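Superoxide dismutase [Fe] (Methanothermobacter thermautotrophicus, PDB 1MA1) uses one iron ion per subunit to convert superoxide radicals into hydrogen peroxide and dioxygen, protecting the cell from a toxic by-product of its own metabolism. Local coordinates at residues A[7-12]-A[43-48]; A[100-105]-A[192-197]; A[108-113]-A[144-149]; A[123-128]-A[183-188]. All blocks are in the same frame, centred on the assembly; numbering follows the deposited sequence.

Contact 1 (A[7-12]-A[43-48]); sequences KFYELP and DGANAL
Two hydrogen bonds join the amide of Asn46 to the backbone of Tyr9. Tyr9 N donates a hydrogen bond to Asn46 OD1 at 2.8 Å, arriving in the carbonyl plane on a lone pair, with an N-H...O angle of 169°. In return Asn46 ND2 donates to Tyr9 O at 2.9 Å, and that oxygen lies almost exactly in the plane of the amide. One side chain thus satisfies both polar backbone atoms of a residue that belongs to no helix or strand. Asn46 CG lies anti to its own carbonyl carbon (chi1 -77°), which carries the amide off helix 27-57 toward the extended chain. That helix is one arm of the alpha-hairpin domain of the iron/manganese superoxide dismutases, helix 64-86 the other. A leucine at Asn46 would probably leave Tyr9 N and Tyr9 O without these mates and let this stretch of loop drift from the helix. The remaining contacts involve the aromatic rings. Asn46 OD1 also sits in plane at the edge of the Phe8 ring, 3.3 Å from CD1, while the amide stands nearly upright to that ring. Tyr9 CD2 makes an apolar contact with Ala45 CB at 3.6 Å. Arg143 of a second subunit makes a cation-pi contact with Phe8.

Contact 2 (A[100-105]-A[192-197]); sequences GKLAEY and VNWKEV
Leu102 reaches from helix 100-110 to Trp194 and Val197 on helix 194-202, a purely apolar helix-to-helix contact between the first and last helices of the C-terminal domain of the iron/manganese superoxide dismutase fold. One methyl does all the touching. Leu102 CG stands anti to the backbone N (chi1 -178°), and with CD2 continuing the extended chain, this methyl reaches the partner helix. There it meets Val197 CG1 at 3.6 Å and the indole of Trp194, whose CE3 is 3.9 Å away. The leucine and the tryptophan cross at about a right angle, with the methyl coming obliquely to the six-membered ring, near CE3 and CZ3. Against Val197 the approach is slanted, methyl to methyl.

The indole is fixed by more than this leucine. Val192 CG1 lies over the centre of one face, 3.6 Å above the plane, and Trp194 NE1 donates a hydrogen bond to the carbonyl of Gly96, so the polar edge of the buried ring is satisfied while its benzo part turns to Leu102. Leu164 of strand 164-167 touches both Trp194 and Val197, tying the helix to the sheet, and Phe201, further along the same helix, also packs on Leu102. At the start of helix 194-202, Asn193 is the N-cap: Glu196 N donates to Asn193 OD1 at 3.2 Å, coming from above the carbonyl plane of the asparagine, 64° out of it.

Contact 3 (A[108-113]-A[144-149]); sequences KDFGSF and LFIMQV
Leu144 begins the strand segment with both a polar and an apolar link to the end of helix 100-110. Its backbone N donates to Asp109 OD2 at 2.8 Å in a nearly straight bond, the N-H...O angle being 176°, and reaches the oxygen from above the carboxylate plane. The other carboxylate oxygen, Asp109 OD1, takes a salt bridge from Lys108 NZ at 2.6 Å on the syn side; the same ammonium group is hydrogen-bonded to Asp142 O, so lysine and aspartate together tie the helix to the approach of the strand. Replacing Asp109 with an alanine would probably leave Leu144 N without this acceptor and Lys108 without its counter-charge. The side chain of Leu144 runs across that of Phe110 at about a right angle, its CB 3.9 Å from Phe110 CE1.

Strand 143-150 is an outer strand, within this chain, of the three-stranded antiparallel sheet in the C-terminal alpha/beta domain of iron/manganese superoxide dismutases, and the helix ends against it. Phe145, next in line, points away from the helix and packs on Tyr9 of a second subunit. Ile146 returns to the contact: with CG1 anti to the carbonyl carbon (chi1 -56°) and the chain extended beyond, CD1 comes to 3.8 Å from Phe110 CE2. The phenyl ring therefore reaches two strand residues, Leu144 by CE1 and Ile146 by CE2 and CZ, and Phe116 meets it edge-to-face. Further on, Gln148 NE2 is hydrogen-bonded to Ala123 O on helix 113-125.

Contact 4 (A[123-128]-A[183-188]); sequences AAISAE and DYVEAF
This is a small, wholly apolar contact between the end of helix 113-125 and helix 181-188, in the C-terminal domain of the iron/manganese superoxide dismutase fold. Val185 supplies a single methyl, CG2, and it touches two consecutive residues of the other helix. Ala124 CB lies 3.8 Å from Val185 CG2, and Ile125 CG1 is 4.0 Å from the same methyl. The valine has CG2 anti to its carbonyl carbon, which directs this branch at the neighbouring helix. Ile125 meets it at a slant with its CG1 methylene, part of an extended arm.

Polar links flank the pair: Glu186 forms a salt bridge with Arg117, and Arg181 NH1 donates hydrogen bonds to the carbonyls of Ile125 and Ala127, where helix 113-125 gives way to loop. Leu166 of strand 164-167 packs on Ala124 and Tyr184. Close by, Tyr184 OH is hydrogen-bonded to the carbonyl of Asp167, an iron ligand, and the side chain of Ala124 is about 9 Å from that of Asp167. With only methyl and methylene groups meeting, the contact itself fixes no direction by hydrogen bonding; its hold comes from fit and burial, while directional bonds nearby come from Arg117 and Arg181.

Contact 1 stands apart in the alpha-hairpin domain, across the chain's centre from contacts 2, 3 and 4, which all lie in the C-terminal domain. All four are largely buried, though Phe8 and Ile125 at contacts 1 and 4 remain partly exposed. Helix 100-110 serves contacts 2 and 3, which meet where Tyr105 packs on Leu144 and Phe113 on Trp194. Contacts 3 and 4 touch through Ile146 and Ala123. Helix-to-helix contacts 2 and 4 join by hydrocarbon alone; contacts 1 and 3, where a helix meets extended chain, add hydrogen bonds between side chain and backbone. Contacts 1, 3 and 4 also touch the second subunit.

Contact 1 (A[7-12]-A[43-48])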
# COMPACT_ATOMS: atom_id res chain seq x y z
N LYS A 7 9.06 4.35 28.80
CA LYS A 7 8.83 5.73 28.42
C LYS A 7 7.91 5.80 27.19
O LYS A 7 7.87 4.89 26.37
CB LYS A 7 10.17 6.41 28.17
CG LYS A 7 10.07 7.90 28.00
CD LYS A 7 11.38 8.61 28.36
CE LYS A 7 12.53 8.19 27.46
NZ LYS A 7 13.73 9.03 27.65
N PHE A 8 7.14 6.88 27.10
CA PHE A 8 6.00 6.93 26.19
C PHE A 8 5.92 8.23 25.41
O PHE A 8 6.67 9.17 25.67
CB PHE A 8 4.69 6.73 26.95
CG PHE A 8 4.51 5.34 27.49
CD1 PHE A 8 4.06 4.32 26.66
CD2 PHE A 8 4.83 5.04 28.82
CE1 PHE A 8 3.93 3.01 27.15
CE2 PHE A 8 4.71 3.73 29.31
CZ PHE A 8 4.26 2.72 28.47
N TYR A 9 5.00 8.28 24.46
CA TYR A 9 4.85 9.46 23.63
C TYR A 9 3.96 10.47 24.34
O TYR A 9 3.03 10.09 25.05
CB TYR A 9 4.24 9.07 22.29
CG TYR A 9 5.20 8.35 21.37
CD1 TYR A 9 6.25 9.03 20.76
CD2 TYR A 9 5.04 6.99 21.09
CE1 TYR A 9 7.12 8.38 19.90
CE2 TYR A 9 5.90 6.33 20.23
CZ TYR A 9 6.94 7.02 19.64
OH TYR A 9 7.83 6.36 18.83
N GLU A 10 4.25 11.75 24.14
CA GLU A 10 3.35 12.81 24.57
C GLU A 10 3.07 13.83 23.47
O GLU A 10 3.93 14.08 22.62
CB GLU A 10 3.93 13.51 25.79
CG GLU A 10 3.94 12.62 27.02
CD GLU A 10 4.73 13.23 28.17
OE1 GLU A 10 4.68 12.66 29.29
OE2 GLU A 10 5.39 14.27 27.94
N LEU A 11 1.88 14.42 23.50
CA LEU A 11 1.57 15.50 22.58
C LEU A 11 2.50 16.67 22.83
O LEU A 11 2.50 17.26 23.92
CB LEU A 11 0.13 15.95 22.76
CG LEU A 11 -0.37 16.96 21.71
CD1 LEU A 11 -0.41 16.27 20.33
CD2 LEU A 11 -1.75 17.49 22.08
N PRO A 12 3.33 17.03 21.85
CA PRO A 12 4.20 18.21 21.99
C PRO A 12 3.38 19.48 21.94
O PRO A 12 2.37 19.55 21.24
CB PRO A 12 5.15 18.08 20.82
CG PRO A 12 4.28 17.47 19.77
CD PRO A 12 3.50 16.41 20.52
N ASP A 43 -1.77 8.49 21.25
CA ASP A 43 -2.46 7.43 21.97
C ASP A 43 -2.37 6.10 21.24
O ASP A 43 -2.23 5.05 21.87
CB ASP A 43 -3.93 7.79 22.18
CG ASP A 43 -4.10 9.11 22.86
OD1 ASP A 43 -3.27 9.46 23.74
OD2 ASP A 43 -5.07 9.79 22.50
N GLY A 44 -2.46 6.15 19.91
CA GLY A 44 -2.33 4.95 19.11
C GLY A 44 -1.01 4.26 19.40
O GLY A 44 -0.97 3.07 19.74
N ALA A 45 0.07 5.02 19.26
CA ALA A 45 1.40 4.50 19.43
C ALA A 45 1.59 3.97 20.86
O ALA A 45 2.20 2.92 21.06
CB ALA A 45 2.43 5.58 19.12
N ASN A 46 1.06 4.70 21.85
CA ASN A 46 1.24 4.27 23.23
C ASN A 46 0.46 2.99 23.55
O ASN A 46 0.97 2.10 24.24
CB ASN A 46 0.83 5.38 24.20
CG ASN A 46 1.87 6.50 24.31
OD1 ASN A 46 3.08 6.27 24.14
ND2 ASN A 46 1.40 7.70 24.63
N ALA A 47 -0.77 2.89 23.07
CA ALA A 47 -1.57 1.71 23.33
C ALA A 47 -0.81 0.51 22.84
O ALA A 47 -0.82 -0.54 23.46
CB ALA A 47 -2.90 1.79 22.63
N LEU A 48 -0.15 0.68 21.71
CA LEU A 48 0.50 -0.42 21.04
C LEU A 48 1.77 -0.79 21.78
O LEU A 48 2.09 -1.97 21.95
CB LEU A 48 0.81 -0.03 19.60
CG LEU A 48 1.38 -1.11 18.71
CD1 LEU A 48 0.48 -2.32 18.69
CD2 LEU A 48 1.53 -0.53 17.34

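Contact 2 (A[100-105]-A[192-197])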
# COMPACT_ATOMS: atom_id res chain seq x y z
N GLY A 100 21.31 30.47 2.35
CA GLY A 100 22.38 29.61 2.80
C GLY A 100 22.45 28.34 1.97
O GLY A 100 22.00 28.32 0.82
N LYS A 101 23.00 27.28 2.55
CA LYS A 101 23.25 26.06 1.80
C LYS A 101 21.97 25.50 1.20
O LYS A 101 21.95 25.07 0.06
CB LYS A 101 23.91 24.99 2.67
CG LYS A 101 25.36 25.29 3.00
CD LYS A 101 25.99 24.13 3.75
CE LYS A 101 27.44 24.41 4.13
NZ LYS A 101 28.04 23.28 4.92
N LEU A 102 20.89 25.52 1.98
CA LEU A 102 19.62 24.99 1.52
C LEU A 102 19.23 25.68 0.22
O LEU A 102 18.86 25.04 -0.75
CB LEU A 102 18.54 25.20 2.58
CG LEU A 102 17.18 24.64 2.18
CD1 LEU A 102 17.32 23.16 1.91
CD2 LEU A 102 16.18 24.90 3.28
N ALA A 103 19.34 27.00 0.21
CA ALA A 103 19.11 27.78 -1.00
C ALA A 103 19.97 27.29 -2.15
O ALA A 103 19.48 27.10 -3.26
CB ALA A 103 19.39 29.25 -0.73
N GLU A 104 21.25 27.07 -1.88
CA GLU A 104 22.17 26.60 -2.92
C GLU A 104 21.80 25.22 -3.44
O GLU A 104 21.85 24.98 -4.64
CB GLU A 104 23.61 26.59 -2.41
CG GLU A 104 24.07 27.93 -1.91
CD GLU A 104 25.48 27.90 -1.34
OE1 GLU A 104 25.74 27.22 -0.32
OE2 GLU A 104 26.34 28.58 -1.94
N TYR A 105 21.43 24.30 -2.54
CA TYR A 105 21.02 22.97 -2.96
C TYR A 105 19.71 22.97 -3.73
O TYR A 105 19.57 22.22 -4.69
CB TYR A 105 20.90 22.04 -1.77
CG TYR A 105 22.19 21.34 -1.44
CD1 TYR A 105 23.15 21.95 -0.64
CD2 TYR A 105 22.47 20.08 -1.95
CE1 TYR A 105 24.36 21.30 -0.35
CE2 TYR A 105 23.67 19.44 -1.68
CZ TYR A 105 24.61 20.05 -0.88
OH TYR A 105 25.79 19.41 -0.59
N VAL A 192 5.79 28.82 5.93
CA VAL A 192 6.97 27.97 6.05
C VAL A 192 8.04 28.66 6.89
O VAL A 192 8.42 29.79 6.62
CB VAL A 192 7.59 27.63 4.66
CG1 VAL A 192 8.65 26.52 4.79
CG2 VAL A 192 6.51 27.21 3.71
N ASN A 193 8.55 27.95 7.90
CA ASN A 193 9.68 28.43 8.68
C ASN A 193 11.01 27.94 8.09
O ASN A 193 11.51 26.87 8.45
CB ASN A 193 9.55 27.96 10.13
CG ASN A 193 10.59 28.58 11.05
OD1 ASN A 193 11.65 29.03 10.60
ND2 ASN A 193 10.31 28.58 12.35
N TRP A 194 11.59 28.72 7.19
CA TRP A 194 12.82 28.30 6.54
C TRP A 194 14.02 28.25 7.50
O TRP A 194 14.95 27.48 7.28
CB TRP A 194 13.14 29.22 5.35
CG TRP A 194 12.21 29.03 4.20
CD1 TRP A 194 11.32 29.94 3.69
CD2 TRP A 194 12.01 27.82 3.44
NE1 TRP A 194 10.59 29.38 2.68
CE2 TRP A 194 10.98 28.08 2.50
CE3 TRP A 194 12.60 26.55 3.48
CZ2 TRP A 194 10.53 27.11 1.60
CZ3 TRP A 194 12.14 25.58 2.58
CH2 TRP A 194 11.11 25.87 1.66
N LYS A 195 13.99 29.05 8.56
CA LYS A 195 15.05 28.99 9.55
C LYS A 195 15.19 27.55 10.03
O LYS A 195 16.29 27.01 10.06
CB LYS A 195 14.75 29.90 10.75
CG LYS A 195 14.38 31.34 10.40
CD LYS A 195 15.44 32.01 9.52
CE LYS A 195 16.80 32.08 10.20
NZ LYS A 195 17.82 32.72 9.30
N GLU A 196 14.06 26.95 10.39
CA GLU A 196 14.04 25.61 10.98
C GLU A 196 14.50 24.57 9.97
O GLU A 196 15.29 23.67 10.29
CB GLU A 196 12.63 25.26 11.47
CG GLU A 196 12.46 23.85 12.03
CD GLU A 196 13.43 23.55 13.16
OE1 GLU A 196 13.78 24.49 13.90
OE2 GLU A 196 13.84 22.37 13.31
N VAL A 197 14.00 24.69 8.75
CA VAL A 197 14.37 23.75 7.69
C VAL A 197 15.86 23.88 7.40
O VAL A 197 16.56 22.88 7.28
CB VAL A 197 13.59 24.00 6.38
CG1 VAL A 197 13.96 22.95 5.36
CG2 VAL A 197 12.11 23.97 6.63

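Contact 3 (A[108-113]-A[144-149])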
# COMPACT_ATOMS: atom_id res chain seq x y z
N LYS A 108 20.66 23.94 -7.27
CA LYS A 108 21.42 23.01 -8.10
C LYS A 108 20.60 21.76 -8.39
O LYS A 108 20.73 21.17 -9.46
CB LYS A 108 22.75 22.63 -7.43
CG LYS A 108 22.69 21.44 -6.48
CD LYS A 108 24.09 20.83 -6.29
CE LYS A 108 24.07 19.69 -5.28
NZ LYS A 108 23.13 18.59 -5.66
N ASP A 109 19.74 21.37 -7.46
CA ASP A 109 18.94 20.18 -7.64
C ASP A 109 17.66 20.44 -8.40
O ASP A 109 17.19 19.57 -9.14
CB ASP A 109 18.63 19.51 -6.29
CG ASP A 109 19.86 18.86 -5.67
OD1 ASP A 109 20.69 18.28 -6.41
OD2 ASP A 109 20.01 18.91 -4.43
N PHE A 110 17.08 21.62 -8.24
CA PHE A 110 15.81 21.91 -8.92
C PHE A 110 15.92 22.98 -10.00
O PHE A 110 14.99 23.16 -10.77
CB PHE A 110 14.75 22.32 -7.90
CG PHE A 110 14.42 21.24 -6.92
CD1 PHE A 110 15.10 21.16 -5.71
CD2 PHE A 110 13.42 20.32 -7.19
CE1 PHE A 110 14.78 20.16 -4.77
CE2 PHE A 110 13.09 19.30 -6.27
CZ PHE A 110 13.77 19.22 -5.05
N GLY A 111 17.04 23.68 -10.05
CA GLY A 111 17.22 24.71 -11.05
C GLY A 111 16.84 26.08 -10.53
O GLY A 111 17.49 27.08 -10.86
N SER A 112 15.79 26.14 -9.71
CA SER A 112 15.38 27.39 -9.07
C SER A 112 14.48 27.08 -7.88
O SER A 112 13.99 25.97 -7.73
CB SER A 112 14.61 28.26 -10.06
OG SER A 112 13.33 27.69 -10.30
N PHE A 113 14.24 28.09 -7.05
CA PHE A 113 13.24 27.96 -6.01
C PHE A 113 11.86 27.74 -6.59
O PHE A 113 11.09 26.95 -6.07
CB PHE A 113 13.23 29.21 -5.12
CG PHE A 113 12.27 29.12 -3.98
CD1 PHE A 113 12.51 28.26 -2.92
CD2 PHE A 113 11.09 29.86 -3.99
CE1 PHE A 113 11.58 28.14 -1.88
CE2 PHE A 113 10.16 29.74 -2.94
CZ PHE A 113 10.42 28.88 -1.89
N LEU A 144 18.98 16.75 -2.92
CA LEU A 144 17.66 16.85 -2.29
C LEU A 144 16.66 15.99 -3.04
O LEU A 144 16.60 16.03 -4.26
CB LEU A 144 17.17 18.31 -2.28
CG LEU A 144 17.97 19.30 -1.41
CD1 LEU A 144 17.52 20.72 -1.73
CD2 LEU A 144 17.81 18.97 0.10
N PHE A 145 15.90 15.20 -2.29
CA PHE A 145 14.79 14.41 -2.83
C PHE A 145 13.48 14.91 -2.25
O PHE A 145 13.42 15.31 -1.09
CB PHE A 145 14.94 12.92 -2.46
CG PHE A 145 16.02 12.19 -3.21
CD1 PHE A 145 16.42 10.92 -2.80
CD2 PHE A 145 16.64 12.76 -4.32
CE1 PHE A 145 17.41 10.23 -3.48
CE2 PHE A 145 17.64 12.06 -5.02
CZ PHE A 145 18.03 10.80 -4.60
N ILE A 146 12.42 14.85 -3.04
CA ILE A 146 11.08 14.93 -2.48
C ILE A 146 10.47 13.53 -2.40
O ILE A 146 10.61 12.72 -3.32
CB ILE A 146 10.19 15.85 -3.36
CG1 ILE A 146 10.84 17.23 -3.49
CG2 ILE A 146 8.77 15.95 -2.78
CD1 ILE A 146 10.04 18.24 -4.31
N MET A 147 9.81 13.21 -1.29
CA MET A 147 8.95 12.02 -1.31
C MET A 147 7.49 12.32 -1.04
O MET A 147 7.15 13.26 -0.31
CB MET A 147 9.47 10.93 -0.33
CG MET A 147 10.26 11.41 0.88
SD MET A 147 10.90 10.09 2.00
CE MET A 147 12.23 9.65 1.14
N GLN A 148 6.61 11.54 -1.66
CA GLN A 148 5.18 11.70 -1.44
C GLN A 148 4.70 10.56 -0.58
O GLN A 148 4.58 9.45 -1.06
CB GLN A 148 4.43 11.69 -2.77
CG GLN A 148 2.97 12.01 -2.62
CD GLN A 148 2.20 11.72 -3.87
OE1 GLN A 148 1.94 10.55 -4.20
NE2 GLN A 148 1.84 12.78 -4.60
N VAL A 149 4.44 10.84 0.69
CA VAL A 149 4.06 9.82 1.64
C VAL A 149 2.55 9.66 1.66
O VAL A 149 1.85 10.64 1.87
CB VAL A 149 4.49 10.19 3.04
CG1 VAL A 149 4.05 9.08 4.01
CG2 VAL A 149 6.01 10.45 3.06

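Contact 4 (A[123-128]-A[183-188])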
# COMPACT_ATOMS: atom_id res chain seq x y z
N ALA A 123 3.54 17.54 -5.51
CA ALA A 123 3.68 16.38 -4.64
C ALA A 123 2.61 16.39 -3.59
O ALA A 123 2.05 15.34 -3.27
CB ALA A 123 5.04 16.37 -4.01
N ALA A 124 2.30 17.57 -3.06
CA ALA A 124 1.23 17.69 -2.06
C ALA A 124 -0.14 17.53 -2.69
O ALA A 124 -0.97 16.74 -2.23
CB ALA A 124 1.34 19.04 -1.36
N ILE A 125 -0.39 18.28 -3.76
CA ILE A 125 -1.73 18.33 -4.33
C ILE A 125 -2.15 16.97 -4.85
O ILE A 125 -3.29 16.54 -4.65
CB ILE A 125 -1.79 19.38 -5.48
CG1 ILE A 125 -1.42 20.77 -4.92
CG2 ILE A 125 -3.19 19.43 -6.05
CD1 ILE A 125 -1.51 21.90 -5.89
N SER A 126 -1.22 16.29 -5.51
CA SER A 126 -1.59 15.09 -6.28
C SER A 126 -1.67 13.81 -5.45
O SER A 126 -2.02 12.77 -5.99
CB SER A 126 -0.59 14.87 -7.41
OG SER A 126 0.67 14.56 -6.87
N ALA A 127 -1.35 13.89 -4.16
CA ALA A 127 -1.36 12.71 -3.30
C ALA A 127 -2.75 12.09 -3.24
O ALA A 127 -3.72 12.78 -2.97
CB ALA A 127 -0.92 13.09 -1.88
N GLU A 128 -2.83 10.79 -3.48
CA GLU A 128 -4.12 10.12 -3.53
C GLU A 128 -4.58 9.86 -2.12
O GLU A 128 -4.09 8.95 -1.46
CB GLU A 128 -4.03 8.80 -4.32
CG GLU A 128 -3.45 8.99 -5.71
CD GLU A 128 -3.22 7.68 -6.46
OE1 GLU A 128 -3.20 6.62 -5.79
OE2 GLU A 128 -3.04 7.72 -7.71
N ASP A 183 -5.59 25.59 -2.62
CA ASP A 183 -5.56 26.88 -1.94
C ASP A 183 -4.82 26.74 -0.63
O ASP A 183 -4.06 27.64 -0.24
CB ASP A 183 -6.95 27.43 -1.63
CG ASP A 183 -7.68 27.94 -2.86
OD1 ASP A 183 -7.02 28.14 -3.91
OD2 ASP A 183 -8.92 28.15 -2.76
N TYR A 184 -5.06 25.64 0.07
CA TYR A 184 -4.31 25.32 1.29
C TYR A 184 -2.80 25.16 1.04
O TYR A 184 -1.98 25.76 1.75
CB TYR A 184 -4.87 24.04 1.90
CG TYR A 184 -3.98 23.43 2.96
CD1 TYR A 184 -3.14 22.37 2.66
CD2 TYR A 184 -4.01 23.90 4.27
CE1 TYR A 184 -2.35 21.78 3.65
CE2 TYR A 184 -3.23 23.33 5.26
CZ TYR A 184 -2.41 22.27 4.95
OH TYR A 184 -1.68 21.71 5.98
N VAL A 185 -2.42 24.36 0.05
CA VAL A 185 -1.02 24.26 -0.33
C VAL A 185 -0.41 25.61 -0.67
O VAL A 185 0.71 25.90 -0.28
CB VAL A 185 -0.83 23.29 -1.52
CG1 VAL A 185 0.61 23.35 -2.05
CG2 VAL A 185 -1.20 21.89 -1.10
N GLU A 186 -1.14 26.45 -1.40
CA GLU A 186 -0.66 27.78 -1.72
C GLU A 186 -0.50 28.67 -0.48
O GLU A 186 0.49 29.39 -0.35
CB GLU A 186 -1.61 28.44 -2.72
CG GLU A 186 -1.21 29.81 -3.16
CD GLU A 186 0.23 29.84 -3.64
OE1 GLU A 186 0.62 28.90 -4.38
OE2 GLU A 186 0.96 30.80 -3.28
N ALA A 187 -1.45 28.60 0.44
CA ALA A 187 -1.35 29.37 1.68
C ALA A 187 -0.12 28.96 2.49
O ALA A 187 0.48 29.77 3.19
CB ALA A 187 -2.61 29.19 2.52
N PHE A 188 0.25 27.68 2.37
CA PHE A 188 1.29 27.09 3.22
C PHE A 188 2.60 27.85 3.06
O PHE A 188 3.34 28.01 4.03
CB PHE A 188 1.47 25.63 2.84
CG PHE A 188 2.66 24.97 3.48
CD1 PHE A 188 2.69 24.75 4.85
CD2 PHE A 188 3.76 24.60 2.71
CE1 PHE A 188 3.81 24.16 5.45
CE2 PHE A 188 4.88 24.01 3.29
CZ PHE A 188 4.91 23.79 4.66